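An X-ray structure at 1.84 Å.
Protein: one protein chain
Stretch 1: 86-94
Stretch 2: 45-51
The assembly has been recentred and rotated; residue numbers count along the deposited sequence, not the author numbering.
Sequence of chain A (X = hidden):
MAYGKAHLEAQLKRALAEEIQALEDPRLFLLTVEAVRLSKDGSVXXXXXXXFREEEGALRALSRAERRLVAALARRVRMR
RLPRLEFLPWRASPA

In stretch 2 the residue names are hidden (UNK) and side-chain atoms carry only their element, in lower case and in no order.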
# COMPACT_ATOMS: atom_id res chain seq x y z
N GLU A 86 -1.65 4.90 -3.99
CA GLU A 86 -2.83 5.68 -3.65
C GLU A 86 -3.49 4.89 -2.52
O GLU A 86 -3.73 3.69 -2.68
CB GLU A 86 -3.76 5.76 -4.86
CG GLU A 86 -5.06 6.47 -4.56
CD GLU A 86 -6.08 6.30 -5.68
OE1 GLU A 86 -5.97 5.32 -6.45
OE2 GLU A 86 -7.00 7.14 -5.76
N PHE A 87 -3.76 5.53 -1.39
CA PHE A 87 -4.35 4.80 -0.27
C PHE A 87 -5.83 5.10 -0.12
O PHE A 87 -6.23 6.26 -0.05
CB PHE A 87 -3.60 5.15 1.00
CG PHE A 87 -2.14 4.78 0.92
CD1 PHE A 87 -1.73 3.48 1.14
CD2 PHE A 87 -1.19 5.75 0.58
CE1 PHE A 87 -0.36 3.12 1.03
CE2 PHE A 87 0.18 5.41 0.47
CZ PHE A 87 0.58 4.10 0.70
N LEU A 88 -6.62 4.03 -0.06
CA LEU A 88 -8.07 4.15 0.04
C LEU A 88 -8.64 3.28 1.15
O LEU A 88 -8.03 2.32 1.58
CB LEU A 88 -8.71 3.72 -1.30
CG LEU A 88 -8.24 4.50 -2.54
CD1 LEU A 88 -8.62 3.77 -3.82
CD2 LEU A 88 -8.88 5.89 -2.52
N PRO A 89 -9.85 3.62 1.63
CA PRO A 89 -10.49 2.84 2.69
C PRO A 89 -10.89 1.47 2.11
O PRO A 89 -11.16 1.37 0.90
CB PRO A 89 -11.70 3.69 3.06
CG PRO A 89 -12.04 4.36 1.76
CD PRO A 89 -10.67 4.78 1.25
N TRP A 90 -10.94 0.44 2.96
CA TRP A 90 -11.27 -0.91 2.50
C TRP A 90 -12.63 -1.01 1.82
O TRP A 90 -12.83 -1.88 0.98
CB TRP A 90 -11.24 -1.93 3.64
CG TRP A 90 -12.42 -1.86 4.59
CD1 TRP A 90 -12.56 -1.03 5.67
CD2 TRP A 90 -13.62 -2.65 4.53
NE1 TRP A 90 -13.77 -1.26 6.28
CE2 TRP A 90 -14.45 -2.24 5.60
CE3 TRP A 90 -14.09 -3.67 3.67
CZ2 TRP A 90 -15.71 -2.81 5.85
CZ3 TRP A 90 -15.35 -4.23 3.91
CH2 TRP A 90 -16.14 -3.80 4.99
N ARG A 91 -13.56 -0.14 2.18
CA ARG A 91 -14.87 -0.21 1.57
C ARG A 91 -14.81 0.08 0.07
O ARG A 91 -15.67 -0.35 -0.70
CB ARG A 91 -15.83 0.75 2.26
CG ARG A 91 -15.43 2.21 2.17
CD ARG A 91 -16.55 3.12 2.71
NE ARG A 91 -16.20 4.52 2.54
CZ ARG A 91 -15.38 5.19 3.35
NH1 ARG A 91 -14.84 4.58 4.40
NH2 ARG A 91 -15.07 6.45 3.09
N ALA A 92 -13.77 0.78 -0.35
CA ALA A 92 -13.62 1.12 -1.75
C ALA A 92 -13.00 0.05 -2.67
O ALA A 92 -12.95 0.24 -3.88
CB ALA A 92 -12.83 2.43 -1.87
N SER A 93 -12.55 -1.08 -2.13
CA SER A 93 -11.93 -2.08 -3.00
C SER A 93 -12.89 -2.68 -4.04
O SER A 93 -14.04 -3.02 -3.73
CB SER A 93 -11.27 -3.20 -2.18
OG SER A 93 -12.20 -3.89 -1.37
N PRO A 94 -12.42 -2.81 -5.30
CA PRO A 94 -13.19 -3.35 -6.43
C PRO A 94 -13.69 -4.79 -6.24
O PRO A 94 -14.92 -4.99 -6.38
CB PRO A 94 -12.21 -3.21 -7.60
CG PRO A 94 -10.87 -3.39 -6.94
CD PRO A 94 -11.02 -2.55 -5.69
N UNK A 45 -0.64 2.01 -7.95
CA UNK A 45 -1.18 0.88 -7.20
C UNK A 45 -2.14 1.47 -6.18
O UNK A 45 -1.76 2.33 -5.36
c UNK A 45 -0.78 -2.24 -6.70
c UNK A 45 0.55 -1.58 -4.71
c UNK A 45 -0.06 0.12 -6.46
c UNK A 45 -0.51 -1.13 -5.69
N UNK A 46 -3.40 1.06 -6.25
CA UNK A 46 -4.41 1.50 -5.29
C UNK A 46 -4.31 0.48 -4.18
O UNK A 46 -4.36 -0.73 -4.43
c UNK A 46 -5.81 1.47 -5.91
o UNK A 46 -5.91 2.44 -6.93
N UNK A 47 -4.19 0.97 -2.95
CA UNK A 47 -4.01 0.12 -1.77
C UNK A 47 -5.19 0.34 -0.84
O UNK A 47 -5.39 1.44 -0.35
c UNK A 47 -1.51 0.51 -2.03
c UNK A 47 -2.45 -0.43 0.14
c UNK A 47 -2.71 0.52 -1.04
N UNK A 48 -5.97 -0.71 -0.62
CA UNK A 48 -7.18 -0.62 0.22
C UNK A 48 -6.88 -1.12 1.62
O UNK A 48 -6.48 -2.26 1.82
c UNK A 48 -9.63 0.57 -3.43
c UNK A 48 -8.08 -1.06 -4.24
c UNK A 48 -8.57 -0.97 -1.86
o UNK A 48 -9.09 0.43 -5.77
c UNK A 48 -7.90 -1.54 -2.95
c UNK A 48 -8.28 -1.43 -0.45
c UNK A 48 -8.94 -0.02 -4.48
c UNK A 48 -9.45 0.09 -2.12
N UNK A 49 -7.09 -0.26 2.61
CA UNK A 49 -6.74 -0.62 3.98
C UNK A 49 -7.86 -0.55 5.01
O UNK A 49 -8.82 0.21 4.85
c UNK A 49 -6.04 1.75 4.47
c UNK A 49 -5.60 0.28 4.48
c UNK A 49 -4.39 0.10 3.60
N UNK A 50 -7.72 -1.36 6.06
CA UNK A 50 -8.68 -1.35 7.17
C UNK A 50 -7.97 -0.75 8.38
O UNK A 50 -7.03 -1.34 8.92
o UNK A 50 -9.56 -5.19 8.92
o UNK A 50 -11.18 -4.43 10.18
c UNK A 50 -9.99 -2.83 8.82
c UNK A 50 -9.14 -2.78 7.52
c UNK A 50 -10.27 -4.25 9.33
N UNK A 51 -8.39 0.44 8.79
CA UNK A 51 -7.77 1.10 9.93
C UNK A 51 -8.50 0.70 11.20
O UNK A 51 -9.70 0.44 11.18
c UNK A 51 -7.80 2.62 9.77

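Position 45 carries four side-chain carbons and no heteroatom, forked at the second carbon. The side chain points sideways and makes no close contact with stretch 1, so the contact here is made by the backbone: the N of Glu86 donates to the O of position 45 at 2.9 Å. A four-carbon chain that forks beyond CB is leucine, and the residue is Leu45.

Position 46 has one carbon followed by one oxygen. That oxygen lies 2.9 Å from OE1 of Glu86, and since a carboxylate can only accept, the hydroxyl is the donor of this hydrogen bond. A single CB bearing a hydroxyl defines Ser46. Its CB also lies 4.2 Å from CD1 of Leu88, which shares the same face of the sheet.

At position 47 there are three carbons, two of them attached directly to CB. This CB is 3.8 Å from CD1 of Phe87, on the face opposite that of Glu86 and Ser46. The backbone is used at both ends: N of position 47 donates to O of Glu86 at 2.8 Å, and O of position 47 accepts from N of Leu88 at 2.9 Å. Branching at CB with carbon alone identifies Val47.

Position 48 is unmistakable, with one carbon leading to a ring of six carbons that bears one oxygen. Although its CA-to-CB bond points to the face of the sheet that holds Leu88, the end of the side chain comes nearer to stretch 1, and the ring lies beneath the turn after the strand. CA of Ser93 sits over one ring face, 3.5 Å from the centroid and 17° off the normal, a CH-pi contact. A phenol ring means tyrosine. Around the ring of Tyr48, CD1 of Leu88 approaches CE1 at 3.4 Å, CB of Ala92 reaches the same CE1 at 4.0 Å, and CD of Pro94 lies 3.5 Å from CZ.

Position 49 again shows three carbons with the fork at CB, but the CA-to-CB bond points away from stretch 1. Its N donates to O of Leu88 at 2.9 Å, and its O accepts a weak hydrogen bond from N of Trp90 at 2.8 Å, with an angle of only 124°. The residue is Val49.

Position 50 holds three carbons, the third carrying two oxygens. Its CB is 4.3 Å from CD1 of Trp90, an apolar approach. Two methylene carbons before a carboxylate give Glu50.

Position 51 has a single carbon and no contact with stretch 1; it is Ala51.

The contact is therefore a parallel strand pairing, in which stretch 1 alternately donates and accepts between Glu86 and Trp90. Beyond Pro89, a ring nitrogen without a proton and a side chain that diverges from that of Val49, the chain turns through a 3-10 segment. This brings Ala92, Ser93 and Pro94 back onto Tyr48, which has the largest covered area, 119 Å² within a total of 607 Å².

Stretch 2 45-51: LSVYVEA
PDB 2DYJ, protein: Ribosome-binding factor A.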